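Local coordinates for protein endoglucanase (Clostridium thermocellum, PDB 2E4T) that hydrolyses internal beta-1,4-glucosidic bonds in cellulose and xyloglucan, the chain being the family 44 glycoside hydrolase module of a larger multidomain enzyme, at residues Q110-V115 against S182-P187; W256-Y261 against P340-S345. All coordinates share one frame; numbering follows the deposited sequence.

Contact 1 (Q110-V115 against S182-P187); sequences QAAGYV and SIDNEP
D184 OD2 is gripped by two consecutive backbone amides in the loop that follows strand 104-109. The N-H of A111 meets the anti lone pair of OD2, on the side away from OD1, with 2.8 Å from A111 N to D184 OD2 and an almost straight path (170°). A112 N reaches the same oxygen at 3.1 Å, but from above the carboxylate plane and along a more bent path. The other oxygen, OD1, accepts N185 N at 2.7 Å, together with the hydroxyl of T49 and the indole N-H of W190, so this buried acid is well satisfied. With bonds at both oxygens, the carboxylate is fixed in its rotation. Aspartate suits the place because its short side chain bridges to the loop while folding back on the next amide. Alanine suits the loop: A111 CB lies 3.9 Å from D184 CB, small enough for the chains to come close. N185-E186 probably corresponds to the Asn-Glu pair that ends the fourth strand in clan GH-A barrels. The two segments continue neighbouring parallel strands 104-109 and 180-183 of the TIM barrel, S182 bonding to I107 and L109, while helix 204-221 packs outside and sends K210 to A111 O.

Contact 2 (W256-Y261 against P340-S345); sequences WFIDYY and PNLLDS
S345 OG joins D259 and W256 at the tight centre of this helix pair. The hydroxyl donates to D259 OD1 at 2.6 Å, on the syn side of the carboxylate, and accepts the indole N-H of W256 at 3.0 Å from NE1, lying 7° from the ring plane. Serine fits because one small group can donate one hydrogen bond and accept another; D259 OD1 also draws a weak bond from NE1. With CG between the backbone N and carbonyl carbon (chi1 57°), the indole of W256, the N-cap residue, lies beside its own helix, I258 CB over one face. Helices 257-272 and 338-349 are outer helices of the TIM barrel, following its fifth and sixth strands; the axes of segments 257-261 and 340-345 come within 10.1 Å and lie 30° from parallel. Next to the polar centre, L342 CD2 touches both W256 CH2 at 3.8 Å and I258 CD1 at 3.9 Å, the leucine crossing both side chains at about a right angle, while I258 CG2 rests on S345 CB. Packing is looser toward partly exposed N341, whose CB stays 4.3 Å from W256 CZ2. The amide of N341 turns to other partners, ND2 to P337 O and OD1 to the guanidinium of R255.

From the N terminus the chain first builds strand 8-22 of the beta-sandwich sheet, then enters the barrel. Contact 1 closes a loop of 66 residues, bringing the ends of the third and fourth barrel strands together. After helix 204-221 and strand 226-232, contact 2 opens and closes a loop of 78 residues, joining two outer helices. The contacts follow in series, neither nested nor crossed; the centres of contact 1 and contact 2 are about 22 Å apart. Strand 226-232 mediates between them: F228 pairs with I183, and L232 touches I258. A direct touch, I183 CD1 to Y261 OH at 3.9 Å, depends on which of two I183 conformers is taken and is therefore doubtful.

Contact 1 (Q110-V115 against S182-P187)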
loop_
_atom_site.group_PDB
_atom_site.type_symbol
_atom_site.label_atom_id
_atom_site.label_comp_id
_atom_site.label_asym_id
_atom_site.label_seq_id
_atom_site.Cartn_x
_atom_site.Cartn_y
_atom_site.Cartn_z
ATOM N N GLN A 110 -15.686 7.621 -5.334
ATOM C CA GLN A 110 -16.135 7.062 -6.597
ATOM C C GLN A 110 -16.019 8.109 -7.721
ATOM O O GLN A 110 -16.630 9.183 -7.656
ATOM C CB GLN A 110 -17.604 6.627 -6.418
ATOM C CG GLN A 110 -17.739 5.425 -5.483
ATOM C CD GLN A 110 -17.319 5.677 -4.041
ATOM O OE1 GLN A 110 -17.774 6.651 -3.403
ATOM N NE2 GLN A 110 -16.456 4.794 -3.511
ATOM N N ALA A 111 -15.226 7.763 -8.745
ATOM C CA ALA A 111 -14.941 8.671 -9.821
ATOM C C ALA A 111 -15.241 8.120 -11.213
ATOM O O ALA A 111 -15.242 8.872 -12.185
ATOM C CB ALA A 111 -13.498 9.204 -9.782
ATOM N N ALA A 112 -15.465 6.811 -11.354
ATOM C CA ALA A 112 -15.679 6.225 -12.677
ATOM C C ALA A 112 -16.954 6.801 -13.331
ATOM O O ALA A 112 -17.031 6.825 -14.564
ATOM C CB ALA A 112 -15.746 4.717 -12.606
ATOM N N GLY A 113 -17.911 7.221 -12.538
ATOM C CA GLY A 113 -18.988 8.084 -13.006
ATOM C C GLY A 113 -20.359 7.758 -12.466
ATOM O O GLY A 113 -21.233 8.635 -12.457
ATOM N N TYR A 114 -20.554 6.509 -12.026
ATOM C CA TYR A 114 -21.863 6.034 -11.569
ATOM C C TYR A 114 -21.639 5.027 -10.431
ATOM O O TYR A 114 -20.558 4.388 -10.351
ATOM C CB TYR A 114 -22.606 5.311 -12.708
ATOM C CG TYR A 114 -22.953 6.238 -13.848
ATOM C CD1 TYR A 114 -24.199 6.883 -13.889
ATOM C CD2 TYR A 114 -22.055 6.502 -14.881
ATOM C CE1 TYR A 114 -24.506 7.768 -14.913
ATOM C CE2 TYR A 114 -22.338 7.408 -15.900
ATOM C CZ TYR A 114 -23.589 8.030 -15.891
ATOM O OH TYR A 114 -23.877 8.921 -16.918
ATOM N N VAL A 115 -22.676 4.852 -9.634
ATOM C CA VAL A 115 -22.650 3.888 -8.531
ATOM C C VAL A 115 -23.987 3.111 -8.533
ATOM O O VAL A 115 -25.021 3.587 -9.073
ATOM C CB VAL A 115 -22.434 4.571 -7.140
ATOM C CG1 VAL A 115 -21.027 5.177 -7.117
ATOM C CG2 VAL A 115 -23.495 5.602 -6.851
ATOM N N SER A 182 -9.078 8.163 -1.659
ATOM C CA SER A 182 -8.540 7.793 -2.963
ATOM C C SER A 182 -9.496 8.187 -4.081
ATOM O O SER A 182 -10.730 8.075 -3.932
ATOM C CB SER A 182 -8.342 6.264 -2.993
ATOM O OG SER A 182 -7.868 5.756 -4.223
ATOM N N ILE A 183 -8.899 8.594 -5.206
ATOM C CA ILE A 183 -9.659 8.880 -6.429
ATOM C C ILE A 183 -9.952 7.499 -7.119
ATOM O O ILE A 183 -9.274 7.074 -8.043
ATOM C CB ILE A 183 -8.906 9.827 -7.339
ATOM C CG1 ILE A 183 -8.538 11.124 -6.606
ATOM C CG2 ILE A 183 -9.812 10.204 -8.528
ATOM C CD1 ILE A 183 -7.501 11.943 -7.222
ATOM N N ASP A 184 -10.958 6.812 -6.583
ATOM C CA ASP A 184 -11.375 5.533 -7.189
ATOM C C ASP A 184 -10.216 4.515 -7.155
ATOM O O ASP A 184 -9.387 4.535 -6.219
ATOM C CB ASP A 184 -12.007 5.789 -8.575
ATOM C CG ASP A 184 -13.064 4.798 -8.991
ATOM O OD1 ASP A 184 -12.688 3.632 -9.277
ATOM O OD2 ASP A 184 -14.265 5.186 -9.047
ATOM N N ASN A 185 -10.239 3.609 -8.119
ATOM C CA ASN A 185 -9.378 2.440 -8.105
ATOM C C ASN A 185 -9.125 2.053 -9.573
ATOM O O ASN A 185 -10.055 1.879 -10.338
ATOM C CB ASN A 185 -10.142 1.259 -7.445
ATOM C CG ASN A 185 -9.263 0.023 -7.339
ATOM O OD1 ASN A 185 -8.222 0.042 -6.607
ATOM N ND2 ASN A 185 -9.596 -1.015 -8.095
ATOM N N GLU A 186 -7.845 1.911 -9.932
ATOM C CA GLU A 186 -7.442 1.311 -11.212
ATOM C C GLU A 186 -8.239 1.883 -12.381
ATOM O O GLU A 186 -8.884 1.153 -13.149
ATOM C CB GLU A 186 -7.498 -0.222 -11.164
ATOM C CG GLU A 186 -6.549 -0.747 -10.075
ATOM C CD GLU A 186 -6.370 -2.230 -10.063
ATOM O OE1 GLU A 186 -7.092 -2.982 -10.782
ATOM O OE2 GLU A 186 -5.469 -2.690 -9.285
ATOM N N PRO A 187 -8.103 3.187 -12.645
ATOM C CA PRO A 187 -8.905 3.810 -13.717
ATOM C C PRO A 187 -8.592 3.248 -15.089
ATOM O O PRO A 187 -9.522 3.193 -15.945
ATOM C CB PRO A 187 -8.530 5.307 -13.603
ATOM C CG PRO A 187 -7.168 5.299 -12.922
ATOM C CD PRO A 187 -7.291 4.174 -11.907
#

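Contact 2 (W256-Y261 against P340-S345)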
loop_
_atom_site.group_PDB
_atom_site.type_symbol
_atom_site.label_atom_id
_atom_site.label_comp_id
_atom_site.label_asym_id
_atom_site.label_seq_id
_atom_site.Cartn_x
_atom_site.Cartn_y
_atom_site.Cartn_z
ATOM N N TRP A 256 6.728 9.081 -19.256
ATOM C CA TRP A 256 5.688 8.116 -18.885
ATOM C C TRP A 256 4.513 8.877 -18.307
ATOM O O TRP A 256 4.632 10.082 -17.924
ATOM C CB TRP A 256 6.159 7.002 -17.957
ATOM C CG TRP A 256 6.784 7.344 -16.645
ATOM C CD1 TRP A 256 7.320 8.552 -16.207
ATOM C CD2 TRP A 256 7.049 6.400 -15.594
ATOM N NE1 TRP A 256 7.904 8.386 -14.963
ATOM C CE2 TRP A 256 7.740 7.090 -14.567
ATOM C CE3 TRP A 256 6.773 5.036 -15.446
ATOM C CZ2 TRP A 256 8.168 6.444 -13.416
ATOM C CZ3 TRP A 256 7.202 4.401 -14.311
ATOM C CH2 TRP A 256 7.892 5.104 -13.301
ATOM N N PHE A 257 3.379 8.197 -18.205
ATOM C CA PHE A 257 2.155 8.766 -17.660
ATOM C C PHE A 257 2.356 9.272 -16.235
ATOM O O PHE A 257 1.759 10.317 -15.878
ATOM C CB PHE A 257 0.981 7.781 -17.758
ATOM C CG PHE A 257 -0.251 8.343 -17.145
ATOM C CD1 PHE A 257 -1.025 9.277 -17.808
ATOM C CD2 PHE A 257 -0.625 7.945 -15.858
ATOM C CE1 PHE A 257 -2.125 9.874 -17.188
ATOM C CE2 PHE A 257 -1.725 8.527 -15.232
ATOM C CZ PHE A 257 -2.485 9.495 -15.897
ATOM N N ILE A 258 3.180 8.613 -15.416
ATOM C CA ILE A 258 3.429 9.145 -14.065
ATOM C C ILE A 258 3.824 10.604 -14.108
ATOM O O ILE A 258 3.335 11.429 -13.307
ATOM C CB ILE A 258 4.586 8.324 -13.424
ATOM C CG1 ILE A 258 4.187 6.848 -13.205
ATOM C CG2 ILE A 258 5.073 8.982 -12.146
ATOM C CD1 ILE A 258 3.067 6.625 -12.212
ATOM N N ASP A 259 4.731 10.982 -15.042
ATOM C CA ASP A 259 5.174 12.391 -15.107
ATOM C C ASP A 259 4.057 13.320 -15.524
ATOM O O ASP A 259 3.943 14.447 -15.007
ATOM C CB ASP A 259 6.316 12.517 -16.119
ATOM C CG ASP A 259 7.616 11.877 -15.626
ATOM O OD1 ASP A 259 7.749 11.635 -14.413
ATOM O OD2 ASP A 259 8.514 11.688 -16.501
ATOM N N TYR A 260 3.250 12.899 -16.517
ATOM C CA TYR A 260 2.095 13.693 -16.952
ATOM C C TYR A 260 1.139 13.923 -15.770
ATOM O O TYR A 260 0.660 15.048 -15.531
ATOM C CB TYR A 260 1.393 12.978 -18.089
ATOM C CG TYR A 260 0.082 13.606 -18.523
ATOM C CD1 TYR A 260 0.037 14.499 -19.597
ATOM C CD2 TYR A 260 -1.106 13.249 -17.916
ATOM C CE1 TYR A 260 -1.162 15.022 -20.047
ATOM C CE2 TYR A 260 -2.327 13.776 -18.356
ATOM C CZ TYR A 260 -2.341 14.649 -19.431
ATOM O OH TYR A 260 -3.576 15.102 -19.876
ATOM N N TYR A 261 0.839 12.838 -15.034
ATOM C CA TYR A 261 -0.114 12.978 -13.922
ATOM C C TYR A 261 0.403 13.948 -12.891
ATOM O O TYR A 261 -0.311 14.859 -12.438
ATOM C CB TYR A 261 -0.343 11.571 -13.303
ATOM C CG TYR A 261 -1.349 11.546 -12.222
ATOM C CD1 TYR A 261 -2.712 11.573 -12.506
ATOM C CD2 TYR A 261 -0.967 11.476 -10.868
ATOM C CE1 TYR A 261 -3.678 11.519 -11.518
ATOM C CE2 TYR A 261 -1.944 11.411 -9.870
ATOM C CZ TYR A 261 -3.265 11.391 -10.177
ATOM O OH TYR A 261 -4.177 11.257 -9.146
ATOM N N PRO A 340 12.968 4.415 -6.827
ATOM C CA PRO A 340 13.722 5.646 -7.169
ATOM C C PRO A 340 13.191 6.311 -8.424
ATOM O O PRO A 340 13.229 7.544 -8.520
ATOM C CB PRO A 340 15.194 5.102 -7.316
ATOM C CG PRO A 340 15.227 3.931 -6.355
ATOM C CD PRO A 340 13.882 3.254 -6.610
ATOM N N ASN A 341 12.712 5.534 -9.408
ATOM C CA ASN A 341 12.125 6.164 -10.600
ATOM C C ASN A 341 10.858 6.964 -10.245
ATOM O O ASN A 341 10.669 8.089 -10.741
ATOM C CB ASN A 341 11.902 5.161 -11.726
ATOM C CG ASN A 341 13.156 5.000 -12.542
ATOM O OD1 ASN A 341 13.327 5.706 -13.545
ATOM N ND2 ASN A 341 14.070 4.144 -12.141
ATOM N N LEU A 342 9.977 6.377 -9.418
ATOM C CA LEU A 342 8.769 7.107 -9.013
ATOM C C LEU A 342 9.159 8.361 -8.212
ATOM O O LEU A 342 8.585 9.447 -8.397
ATOM C CB LEU A 342 7.849 6.194 -8.202
ATOM C CG LEU A 342 7.221 5.059 -9.009
ATOM C CD1 LEU A 342 6.594 4.014 -8.073
ATOM C CD2 LEU A 342 6.152 5.605 -9.998
ATOM N N LEU A 343 10.100 8.195 -7.265
ATOM C CA LEU A 343 10.495 9.319 -6.413
ATOM C C LEU A 343 11.200 10.434 -7.241
ATOM O O LEU A 343 11.009 11.622 -6.953
ATOM C CB LEU A 343 11.379 8.845 -5.276
ATOM C CG LEU A 343 10.639 7.967 -4.259
ATOM C CD1 LEU A 343 11.646 7.224 -3.393
ATOM C CD2 LEU A 343 9.676 8.776 -3.397
ATOM N N ASP A 344 11.988 10.028 -8.231
ATOM C CA ASP A 344 12.649 11.005 -9.125
ATOM C C ASP A 344 11.616 11.770 -9.925
ATOM O O ASP A 344 11.728 12.983 -10.145
ATOM C CB ASP A 344 13.621 10.278 -10.039
ATOM C CG ASP A 344 14.227 11.130 -11.160
ATOM O OD1 ASP A 344 15.121 11.861 -10.810
ATOM O OD2 ASP A 344 13.844 11.061 -12.359
ATOM N N SER A 345 10.555 11.085 -10.382
ATOM C CA SER A 345 9.473 11.775 -11.054
ATOM C C SER A 345 8.777 12.775 -10.162
ATOM O O SER A 345 8.466 13.898 -10.601
ATOM C CB SER A 345 8.484 10.739 -11.628
ATOM O OG SER A 345 9.033 10.106 -12.751
#